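Local coordinates for uncharacterized protein (Nostoc punctiforme, PDB 2R3S), which probably transfers a methyl group from S-adenosylmethionine to a hydroxyl of a substrate not yet identified, at residues A116-T122 with L292-P296; S175-I181 with V203-A208; V236-L242 with L253-I257; V267-I273 with Q327-A333. All blocks are in the same frame, centred on the assembly; numbering follows the deposited sequence. Where two conformers were deposited one is given.

Contact 1 of 4, residues A116-T122 with L292-P296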
# COMPACT_ATOMS: atom_id res chain seq x y z
N ALA A 116 7.29 -15.96 -2.58
CA ALA A 116 7.18 -16.46 -1.20
C ALA A 116 6.02 -17.41 -0.99
O ALA A 116 6.13 -18.39 -0.26
CB ALA A 116 7.08 -15.27 -0.19
N VAL A 117 4.87 -17.12 -1.59
CA VAL A 117 3.71 -18.02 -1.46
C VAL A 117 4.01 -19.34 -2.15
O VAL A 117 3.72 -20.42 -1.62
CB VAL A 117 2.41 -17.38 -2.06
CG1 VAL A 117 1.28 -18.39 -2.05
CG2 VAL A 117 2.04 -16.10 -1.30
N LEU A 118 4.65 -19.27 -3.30
CA LEU A 118 5.02 -20.48 -4.04
C LEU A 118 5.92 -21.40 -3.25
O LEU A 118 5.68 -22.60 -3.20
CB LEU A 118 5.70 -20.11 -5.37
CG LEU A 118 4.77 -19.84 -6.54
CD1 LEU A 118 5.59 -19.34 -7.75
CD2 LEU A 118 3.96 -21.11 -6.93
N LYS A 119 6.94 -20.83 -2.61
CA LYS A 119 7.97 -21.62 -1.96
C LYS A 119 7.75 -21.87 -0.47
O LYS A 119 8.38 -22.77 0.10
CB LYS A 119 9.36 -21.01 -2.23
CG LYS A 119 9.74 -19.75 -1.47
CD LYS A 119 11.18 -19.30 -1.83
CE LYS A 119 12.26 -20.05 -1.02
NZ LYS A 119 13.65 -19.56 -1.23
N GLY A 120 6.85 -21.10 0.16
CA GLY A 120 6.46 -21.31 1.57
C GLY A 120 7.30 -20.54 2.58
O GLY A 120 7.44 -20.93 3.74
N GLY A 121 7.89 -19.44 2.13
CA GLY A 121 8.75 -18.64 2.97
C GLY A 121 9.48 -17.64 2.12
O GLY A 121 9.29 -17.60 0.90
N THR A 122 10.32 -16.84 2.75
CA THR A 122 10.92 -15.68 2.09
C THR A 122 11.67 -16.06 0.81
O THR A 122 12.44 -17.00 0.79
CB THR A 122 11.86 -14.86 3.03
OG1 THR A 122 12.22 -13.64 2.37
CG2 THR A 122 13.14 -15.64 3.37
N LEU A 292 5.94 -14.37 6.40
CA LEU A 292 6.12 -15.07 5.12
C LEU A 292 7.09 -14.33 4.22
O LEU A 292 7.94 -14.95 3.55
CB LEU A 292 4.77 -15.26 4.40
CG LEU A 292 4.78 -15.88 3.00
CD1 LEU A 292 5.17 -17.37 2.98
CD2 LEU A 292 3.43 -15.69 2.34
N ALA A 293 6.93 -13.01 4.14
CA ALA A 293 7.72 -12.22 3.21
C ALA A 293 9.20 -12.15 3.60
O ALA A 293 10.06 -12.06 2.73
CB ALA A 293 7.15 -10.80 3.04
N THR A 294 9.51 -12.20 4.90
CA THR A 294 10.82 -11.81 5.37
C THR A 294 11.66 -12.89 6.06
O THR A 294 12.84 -12.68 6.28
CB THR A 294 10.73 -10.63 6.36
OG1 THR A 294 10.03 -11.03 7.54
CG2 THR A 294 10.09 -9.38 5.72
N THR A 295 11.04 -14.01 6.45
CA THR A 295 11.69 -15.09 7.17
C THR A 295 11.37 -16.42 6.44
O THR A 295 10.38 -16.49 5.68
CB THR A 295 11.24 -15.19 8.64
OG1 THR A 295 9.92 -15.74 8.71
CG2 THR A 295 11.26 -13.84 9.38
N PRO A 296 12.24 -17.45 6.59
CA PRO A 296 11.96 -18.74 5.94
C PRO A 296 10.79 -19.56 6.51
O PRO A 296 10.12 -20.20 5.73
CB PRO A 296 13.31 -19.52 6.08
CG PRO A 296 14.35 -18.43 6.38
CD PRO A 296 13.58 -17.43 7.23

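Contact 2 of 4, residues S175-I181 with V203-A208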
# COMPACT_ATOMS: atom_id res chain seq x y z
N SER A 175 17.59 -6.16 21.37
CA SER A 175 17.29 -5.08 20.43
C SER A 175 17.67 -3.73 21.06
O SER A 175 18.80 -3.56 21.50
CB SER A 175 15.82 -5.18 19.97
OG SER A 175 15.45 -4.11 19.13
N HIS A 176 16.75 -2.77 21.07
CA HIS A 176 16.89 -1.51 21.81
C HIS A 176 17.16 -1.63 23.31
O HIS A 176 17.52 -0.64 23.98
CB HIS A 176 15.62 -0.67 21.62
CG HIS A 176 14.37 -1.48 21.71
ND1 HIS A 176 13.83 -1.87 22.91
CD2 HIS A 176 13.60 -2.04 20.75
CE1 HIS A 176 12.77 -2.63 22.69
NE2 HIS A 176 12.62 -2.76 21.39
N GLY A 177 16.92 -2.82 23.86
CA GLY A 177 17.13 -3.11 25.27
C GLY A 177 16.10 -2.60 26.27
O GLY A 177 16.25 -2.81 27.47
N LEU A 178 15.01 -1.99 25.80
CA LEU A 178 14.09 -1.32 26.72
C LEU A 178 13.34 -2.28 27.68
O LEU A 178 12.97 -1.88 28.78
CB LEU A 178 13.08 -0.42 25.98
CG LEU A 178 13.62 0.76 25.16
CD1 LEU A 178 12.49 1.68 24.70
CD2 LEU A 178 14.67 1.56 25.94
N PHE A 179 13.10 -3.52 27.26
CA PHE A 179 12.39 -4.47 28.16
C PHE A 179 13.19 -4.80 29.41
O PHE A 179 12.73 -4.57 30.53
CB PHE A 179 11.91 -5.71 27.40
CG PHE A 179 10.82 -5.39 26.40
CD1 PHE A 179 9.49 -5.33 26.80
CD2 PHE A 179 11.12 -5.08 25.08
CE1 PHE A 179 8.47 -5.00 25.91
CE2 PHE A 179 10.11 -4.76 24.17
CZ PHE A 179 8.79 -4.72 24.58
N GLY A 180 14.42 -5.27 29.23
CA GLY A 180 15.32 -5.51 30.36
C GLY A 180 15.68 -4.25 31.11
O GLY A 180 15.78 -4.27 32.33
N ILE A 181 15.87 -3.14 30.39
CA ILE A 181 16.19 -1.86 31.00
C ILE A 181 15.08 -1.42 31.94
O ILE A 181 15.36 -0.96 33.04
CB ILE A 181 16.48 -0.75 29.94
CG1 ILE A 181 17.83 -1.01 29.27
CG2 ILE A 181 16.49 0.61 30.57
CD1 ILE A 181 18.01 -0.42 27.88
N VAL A 203 23.24 -0.30 20.66
CA VAL A 203 22.04 0.52 20.93
C VAL A 203 21.51 0.28 22.36
O VAL A 203 21.23 1.24 23.11
CB VAL A 203 20.90 0.24 19.91
CG1 VAL A 203 19.70 1.19 20.17
CG2 VAL A 203 21.43 0.37 18.47
N ALA A 204 21.34 -0.99 22.71
CA ALA A 204 20.89 -1.42 24.04
C ALA A 204 21.75 -0.83 25.15
O ALA A 204 21.23 -0.35 26.18
CB ALA A 204 20.88 -2.97 24.13
N LYS A 205 23.06 -0.86 24.95
CA LYS A 205 23.99 -0.31 25.94
C LYS A 205 23.79 1.17 26.07
O LYS A 205 23.75 1.71 27.18
CB LYS A 205 25.45 -0.59 25.55
CG LYS A 205 26.03 -1.85 26.16
CD LYS A 205 27.04 -2.53 25.24
CE LYS A 205 28.33 -1.76 25.09
NZ LYS A 205 29.08 -2.23 23.87
N GLU A 206 23.68 1.84 24.93
CA GLU A 206 23.46 3.27 24.93
C GLU A 206 22.17 3.63 25.64
O GLU A 206 22.12 4.59 26.41
CB GLU A 206 23.47 3.78 23.49
CG GLU A 206 23.40 5.32 23.32
CD GLU A 206 24.39 6.10 24.21
OE1 GLU A 206 25.46 5.55 24.64
OE2 GLU A 206 24.06 7.29 24.47
N ASN A 207 21.11 2.85 25.40
CA ASN A 207 19.85 3.06 26.10
C ASN A 207 19.94 2.77 27.61
O ASN A 207 19.34 3.49 28.41
CB ASN A 207 18.68 2.28 25.42
CG ASN A 207 18.20 2.96 24.14
OD1 ASN A 207 18.22 4.18 24.02
ND2 ASN A 207 17.77 2.17 23.18
N ALA A 208 20.71 1.77 28.01
CA ALA A 208 20.94 1.51 29.44
C ALA A 208 21.67 2.69 30.07
O ALA A 208 21.33 3.15 31.16
CB ALA A 208 21.73 0.23 29.64

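Contact 3 of 4, residues V236-L242 with L253-I257. With EDO (1,2-ethanediol), chain E.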
# COMPACT_ATOMS: atom_id res chain seq x y z
N VAL A 236 13.39 -14.49 32.19
CA VAL A 236 13.87 -14.50 30.79
C VAL A 236 12.82 -13.84 29.87
O VAL A 236 11.70 -14.33 29.72
CB VAL A 236 14.20 -15.92 30.29
CG1 VAL A 236 14.73 -15.88 28.87
CG2 VAL A 236 15.24 -16.61 31.23
N LEU A 237 13.20 -12.71 29.28
CA LEU A 237 12.33 -11.98 28.37
C LEU A 237 12.61 -12.40 26.93
O LEU A 237 13.76 -12.50 26.54
CB LEU A 237 12.56 -10.48 28.51
CG LEU A 237 12.68 -9.93 29.93
CD1 LEU A 237 12.79 -8.42 29.88
CD2 LEU A 237 11.51 -10.40 30.74
N LEU A 238 11.55 -12.62 26.16
CA LEU A 238 11.61 -12.85 24.73
C LEU A 238 10.67 -11.85 23.98
O LEU A 238 9.55 -12.20 23.55
CB LEU A 238 11.18 -14.28 24.43
CG LEU A 238 12.15 -15.42 24.73
CD1 LEU A 238 11.40 -16.78 24.87
CD2 LEU A 238 13.18 -15.44 23.63
N PRO A 239 11.14 -10.59 23.81
CA PRO A 239 10.33 -9.61 23.11
C PRO A 239 10.50 -9.72 21.60
O PRO A 239 11.60 -9.65 21.11
CB PRO A 239 10.88 -8.28 23.62
CG PRO A 239 12.13 -8.60 24.39
CD PRO A 239 12.42 -10.03 24.24
N ASN A 240 9.40 -9.93 20.88
CA ASN A 240 9.39 -9.96 19.41
C ASN A 240 10.52 -10.81 18.78
O ASN A 240 11.15 -10.41 17.76
CB ASN A 240 9.37 -8.53 18.81
CG ASN A 240 8.03 -7.84 18.97
OD1 ASN A 240 7.00 -8.35 18.51
ND2 ASN A 240 8.03 -6.67 19.60
N PHE A 241 10.74 -12.00 19.35
CA PHE A 241 11.75 -12.92 18.84
C PHE A 241 11.18 -14.18 18.25
O PHE A 241 11.57 -14.59 17.17
CB PHE A 241 12.72 -13.33 19.96
CG PHE A 241 14.03 -13.93 19.44
CD1 PHE A 241 14.76 -13.29 18.44
CD2 PHE A 241 14.54 -15.10 19.98
CE1 PHE A 241 15.96 -13.83 17.97
CE2 PHE A 241 15.75 -15.63 19.51
CZ PHE A 241 16.44 -14.99 18.51
N LEU A 242 10.26 -14.82 18.95
CA LEU A 242 9.91 -16.20 18.59
C LEU A 242 9.23 -16.33 17.25
O LEU A 242 9.41 -17.32 16.57
CB LEU A 242 9.06 -16.87 19.68
CG LEU A 242 9.75 -17.27 20.99
CD1 LEU A 242 8.70 -17.99 21.84
CD2 LEU A 242 11.01 -18.16 20.76
N LEU A 253 15.07 -23.42 21.42
CA LEU A 253 15.39 -22.25 22.22
C LEU A 253 14.77 -22.34 23.61
O LEU A 253 15.44 -22.02 24.58
CB LEU A 253 14.97 -20.95 21.51
CG LEU A 253 15.48 -19.63 22.15
CD1 LEU A 253 16.99 -19.35 21.83
CD2 LEU A 253 14.57 -18.46 21.74
N LEU A 254 13.52 -22.77 23.71
CA LEU A 254 12.84 -22.81 25.01
C LEU A 254 13.46 -23.84 25.98
O LEU A 254 13.40 -23.66 27.21
CB LEU A 254 11.31 -23.04 24.84
CG LEU A 254 10.48 -21.95 24.10
CD1 LEU A 254 9.02 -22.34 24.00
CD2 LEU A 254 10.59 -20.59 24.74
N ARG A 255 14.06 -24.90 25.43
CA ARG A 255 14.78 -25.91 26.25
C ARG A 255 16.07 -25.33 26.83
O ARG A 255 16.35 -25.48 28.02
CB ARG A 255 15.07 -27.19 25.44
CG ARG A 255 13.87 -28.18 25.35
CD ARG A 255 14.24 -29.49 24.60
NE ARG A 255 14.51 -29.27 23.17
CZ ARG A 255 13.63 -29.46 22.18
NH1 ARG A 255 12.39 -29.90 22.41
NH2 ARG A 255 14.01 -29.20 20.93
N LYS A 256 16.83 -24.62 26.00
CA LYS A 256 18.01 -23.89 26.43
C LYS A 256 17.66 -22.88 27.52
O LYS A 256 18.32 -22.76 28.55
CB LYS A 256 18.62 -23.19 25.22
CG LYS A 256 19.89 -22.43 25.48
CD LYS A 256 20.48 -21.93 24.17
CE LYS A 256 21.83 -21.24 24.39
NZ LYS A 256 22.51 -20.95 23.13
N ILE A 257 16.58 -22.15 27.31
CA ILE A 257 16.13 -21.19 28.29
C ILE A 257 15.81 -21.90 29.60
O ILE A 257 16.11 -21.37 30.68
CB ILE A 257 14.91 -20.39 27.78
CG1 ILE A 257 15.35 -19.44 26.65
CG2 ILE A 257 14.26 -19.63 28.92
CD1 ILE A 257 14.24 -18.75 25.90
C1 EDO E . 13.05 -7.53 19.59
O1 EDO E . 13.66 -8.74 20.18
C2 EDO E . 13.56 -7.10 18.20
O2 EDO E . 12.91 -7.70 17.06

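Contact 4 of 4, residues V267-I273 with Q327-A333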
# COMPACT_ATOMS: atom_id res chain seq x y z
N VAL A 267 9.51 -17.16 32.18
CA VAL A 267 9.73 -16.59 30.85
C VAL A 267 8.55 -15.66 30.53
O VAL A 267 7.41 -16.04 30.74
CB VAL A 267 9.82 -17.70 29.80
CG1 VAL A 267 10.08 -17.14 28.40
CG2 VAL A 267 10.90 -18.70 30.20
N ILE A 268 8.83 -14.44 30.07
CA ILE A 268 7.80 -13.55 29.52
C ILE A 268 7.99 -13.39 28.01
O ILE A 268 9.03 -12.88 27.55
CB ILE A 268 7.83 -12.17 30.14
CG1 ILE A 268 7.64 -12.25 31.66
CG2 ILE A 268 6.74 -11.26 29.52
CD1 ILE A 268 7.35 -10.88 32.33
N VAL A 269 7.02 -13.87 27.24
CA VAL A 269 6.99 -13.67 25.79
C VAL A 269 6.16 -12.44 25.48
O VAL A 269 5.08 -12.26 26.02
CB VAL A 269 6.44 -14.91 25.05
CG1 VAL A 269 6.35 -14.68 23.55
CG2 VAL A 269 7.34 -16.11 25.35
N PHE A 270 6.70 -11.54 24.65
CA PHE A 270 5.98 -10.35 24.22
C PHE A 270 5.98 -10.41 22.69
O PHE A 270 7.03 -10.45 22.07
CB PHE A 270 6.65 -9.08 24.75
CG PHE A 270 6.04 -7.81 24.22
CD1 PHE A 270 4.87 -7.30 24.76
CD2 PHE A 270 6.64 -7.10 23.18
CE1 PHE A 270 4.30 -6.11 24.26
CE2 PHE A 270 6.07 -5.93 22.69
CZ PHE A 270 4.91 -5.45 23.23
N ASP A 271 4.79 -10.49 22.09
CA ASP A 271 4.73 -10.85 20.67
C ASP A 271 3.33 -10.57 20.12
O ASP A 271 2.46 -10.11 20.84
CB ASP A 271 5.12 -12.34 20.50
CG ASP A 271 5.96 -12.60 19.24
OD1 ASP A 271 5.53 -12.22 18.12
OD2 ASP A 271 7.05 -13.22 19.37
N PHE A 272 3.16 -10.79 18.82
CA PHE A 272 1.87 -10.70 18.15
C PHE A 272 1.20 -12.06 18.27
O PHE A 272 1.67 -13.03 17.65
CB PHE A 272 2.03 -10.39 16.65
CG PHE A 272 2.51 -9.01 16.37
CD1 PHE A 272 1.65 -7.94 16.49
CD2 PHE A 272 3.82 -8.78 15.99
CE1 PHE A 272 2.10 -6.65 16.23
CE2 PHE A 272 4.26 -7.50 15.74
CZ PHE A 272 3.39 -6.43 15.87
N ILE A 273 0.14 -12.14 19.07
CA ILE A 273 -0.52 -13.42 19.29
C ILE A 273 -1.96 -13.31 18.80
O ILE A 273 -2.83 -12.82 19.50
CB ILE A 273 -0.47 -13.87 20.78
CG1 ILE A 273 0.97 -13.79 21.32
CG2 ILE A 273 -0.98 -15.30 20.90
CD1 ILE A 273 1.08 -13.90 22.85
N GLN A 327 -0.78 -2.89 22.04
CA GLN A 327 -1.06 -3.57 20.75
C GLN A 327 -0.73 -5.06 20.75
O GLN A 327 -1.44 -5.86 20.14
CB GLN A 327 -0.30 -2.89 19.59
CG GLN A 327 -0.28 -3.71 18.28
CD GLN A 327 0.56 -3.09 17.18
OE1 GLN A 327 1.53 -2.38 17.44
NE2 GLN A 327 0.20 -3.36 15.94
N GLN A 328 0.37 -5.45 21.39
CA GLN A 328 0.80 -6.85 21.37
C GLN A 328 0.40 -7.55 22.67
O GLN A 328 -0.15 -6.93 23.58
CB GLN A 328 2.30 -6.92 21.10
CG GLN A 328 2.76 -6.01 19.94
CD GLN A 328 4.17 -6.31 19.49
OE1 GLN A 328 4.99 -5.41 19.33
NE2 GLN A 328 4.46 -7.58 19.29
N GLN A 329 0.66 -8.85 22.73
CA GLN A 329 0.15 -9.70 23.82
C GLN A 329 1.31 -10.35 24.58
O GLN A 329 2.42 -10.45 24.02
CB GLN A 329 -0.76 -10.79 23.23
CG GLN A 329 -2.05 -10.28 22.55
CD GLN A 329 -1.86 -9.73 21.11
OE1 GLN A 329 -0.98 -10.15 20.34
NE2 GLN A 329 -2.72 -8.80 20.74
N VAL A 330 1.07 -10.75 25.84
CA VAL A 330 2.10 -11.42 26.68
C VAL A 330 1.73 -12.87 27.07
O VAL A 330 0.58 -13.16 27.36
CB VAL A 330 2.46 -10.57 27.93
CG1 VAL A 330 3.19 -11.39 28.95
CG2 VAL A 330 3.31 -9.34 27.56
N ILE A 331 2.69 -13.80 27.01
CA ILE A 331 2.59 -15.13 27.63
C ILE A 331 3.61 -15.24 28.77
O ILE A 331 4.80 -15.04 28.54
CB ILE A 331 2.86 -16.25 26.62
CG1 ILE A 331 1.77 -16.28 25.56
CG2 ILE A 331 2.94 -17.62 27.29
CD1 ILE A 331 2.11 -17.15 24.39
N VAL A 332 3.17 -15.54 29.99
CA VAL A 332 4.08 -15.92 31.07
C VAL A 332 4.14 -17.44 31.19
O VAL A 332 3.09 -18.09 31.30
CB VAL A 332 3.67 -15.33 32.40
CG1 VAL A 332 4.64 -15.75 33.50
CG2 VAL A 332 3.58 -13.79 32.28
N ALA A 333 5.34 -18.00 31.09
CA ALA A 333 5.60 -19.42 31.30
C ALA A 333 6.33 -19.61 32.63
O ALA A 333 7.10 -18.75 33.03
CB ALA A 333 6.40 -20.01 30.18

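Contact 1 of 4, residues A116-T122 with L292-P296
The end of helix 113-119 meets the end of helix 282-294, and Thr122 makes both hydrogen bonds between them. Its backbone N donates to Thr295 O at 3.0 Å. Its OG1 donates to Ala293 O at 2.7 Å, and OG1 also accepts from Ile124 N. Ala293 O, near the C-terminal end of its helix, is thereby hydrogen-bonded. Ala116 O takes two amides, from Gly120 N at 2.8 Å and Gly121 N at 3.1 Å. Gly121 CA makes a CA-H...O contact of 3.5 Å with Pro296 O; a side chain at Gly121 would clash with that oxygen. Leu292 fills the apolar side, with CG 4.0 Å from Ala116 CB and CD2 3.9 Å from Val117 CG2. Val117 O and Gly120 O are bonded by Ser52 and Arg54 of the second subunit. Positive phi at Gly120 and the bond from Gly121 N back to Ala116 O mark a Schellman-like glycine helix end, placed here at the dimer interface.

Contact 2 of 4, residues S175-I181 with V203-A208
This contact joins two successive helices of a Rossmann-like methyltransferase fold. The loop after strand 168-172 leads into helix 178-186, which packs beside helix 198-211, the next helix of the beta-alpha-beta succession. In relatives this loop lines the S-adenosylmethionine site. The bond from Ser175 N to Asp196, at the end of the neighbouring strand, is consistent with that. Gly177 sits at the N-cap position with positive phi. A CB there would clash with Ala204 CB, so the glycine lets Gly177 CA come to 4.3 Å from Ala204 CA. His176 adopts chi1 of 42° (p). This turns the imidazole back over the helix start, where ND1 accepts from Leu178 N at 3.1 Å. Leu178 is m,t and brings CD2 to 4.1 Å from Asn207 CB. Ile181, also m,t, extends its CD1 onto the other helix, 3.6 Å from Ala204 O, 3.7 Å from Asn207 CB and 3.5 Å from Ala208 N. Its CG1 lies 4.1 Å from Ala208 CB. Tyr217 covers Ile181, Ala204 and Ala208. Asn207 takes an m rotamer that sends its amide to the loop. Asn207 ND2 donates to His176 O at 2.9 Å, and that oxygen also receives a CA-H...O contact from Ala204 CA at 3.5 Å.

Contact 3 of 4, residues V236-L242 with L253-I257
Leucine and isoleucine knobs of helix 253-257 press against one face of strand 236-239 and the turn that follows it. Leu253 touches three side chains. Its CD2 enters the hollow they form: Leu238 CD2 at 3.8 Å, Leu242 CD2 at 3.7 Å and Phe241 CE2 at 3.8 Å. The methyl meets the Phe241 ring at its edge, near the ring plane. Leu238 is the answering bump from the strand. Its CD1 goes between Leu254 and Ile257, which lie about one helical turn apart, 3.9 Å from Leu254 CD2 and 3.6 Å from Ile257 CD1. Further back along the strand, Val236 CG1 rests on Ile257 CG2 at 3.8 Å. The segment axes run nearly antiparallel, at 156°, and approach to 11.2 Å. This is the strand-to-helix half of a beta-alpha-beta crossover in the Rossmann-like methyltransferase domain: the chain leaves the sheet at Pro239, returns along helix 247-260, and then forms the adjacent strand 265-271. Leu237 points away, to the other face of the sheet. Leu254 also touches Met309 and Phe310 of helix 303-312, and Leu242 touches Tyr306 of that helix. At the strand end a 1,2-ethanediol, probably from the crystallisation liquor, places O1 a very short 2.4 Å from Pro239 O. Its O2 makes a weak hydrogen bond of 3.3 Å to Asn240 O.

Contact 4 of 4, residues V267-I273 with Q327-A333
Gln327 starts the segment beside Phe272, with Gln327 NE2 3.8 Å from Phe272 CE1 at the ring edge. Gln328 then lies against two rings: its CB is 4.1 Å from the Phe270 centroid, off-centre, and its CG is 4.2 Å from the Phe272 centroid, over the face. Both are CH-pi contacts, and its NE2 bonds Asn240. Gln329 begins the strand. Its N donates to Asp271 O at 2.9 Å and its O accepts from Asp271 N at 3.1 Å. Its side chain goes beyond the ladder, where OE1 accepts from Ile273 N at 2.6 Å. Val330, in a non-hydrogen-bonded pair with Phe270, sets CG2 3.8 Å from Phe270 CD1 and CG1 3.6 Å from Ile268 CG2. Ile331 exchanges two bonds with Val269, at 3.0 Å from Ile331 N to Val269 O and 2.8 Å from Val269 N to Ile331 O. Val332 pairs with Ile268. Ala333 N donates to Val267 O at 2.9 Å, and Val267 N to Ala333 O at 3.0 Å. Here the antiparallel strand joins the parallel run of the seven-stranded methyltransferase sheet. Regular backbone pairing fixes the register, while the Gln329 side chain extends it past the strand end as a substitute backbone acceptor.

In the fold
Following the chain from the N terminus, contact 1 opens first, at 116-122. Contact 2 then opens and closes its short loop, joining helix 178-186 to helix 198-211, which follow successive strands. Contact 3 follows in series, tying strand 233-239 to its crossover helix. Both fall within the long loop that contact 1 closes at 292-296. Contact 4 crosses contact 1: it opens at 267-273 inside that loop and closes at 327-333 beyond it. Contacts 3 and 4 share neighbouring strands and touch through Asn240 with Phe270 and Gln328. Phe179 of contact 2 reaches Pro239 and Phe270. Contact 1 stands apart, about 23 Å centre to centre from contact 3, beside the second subunit.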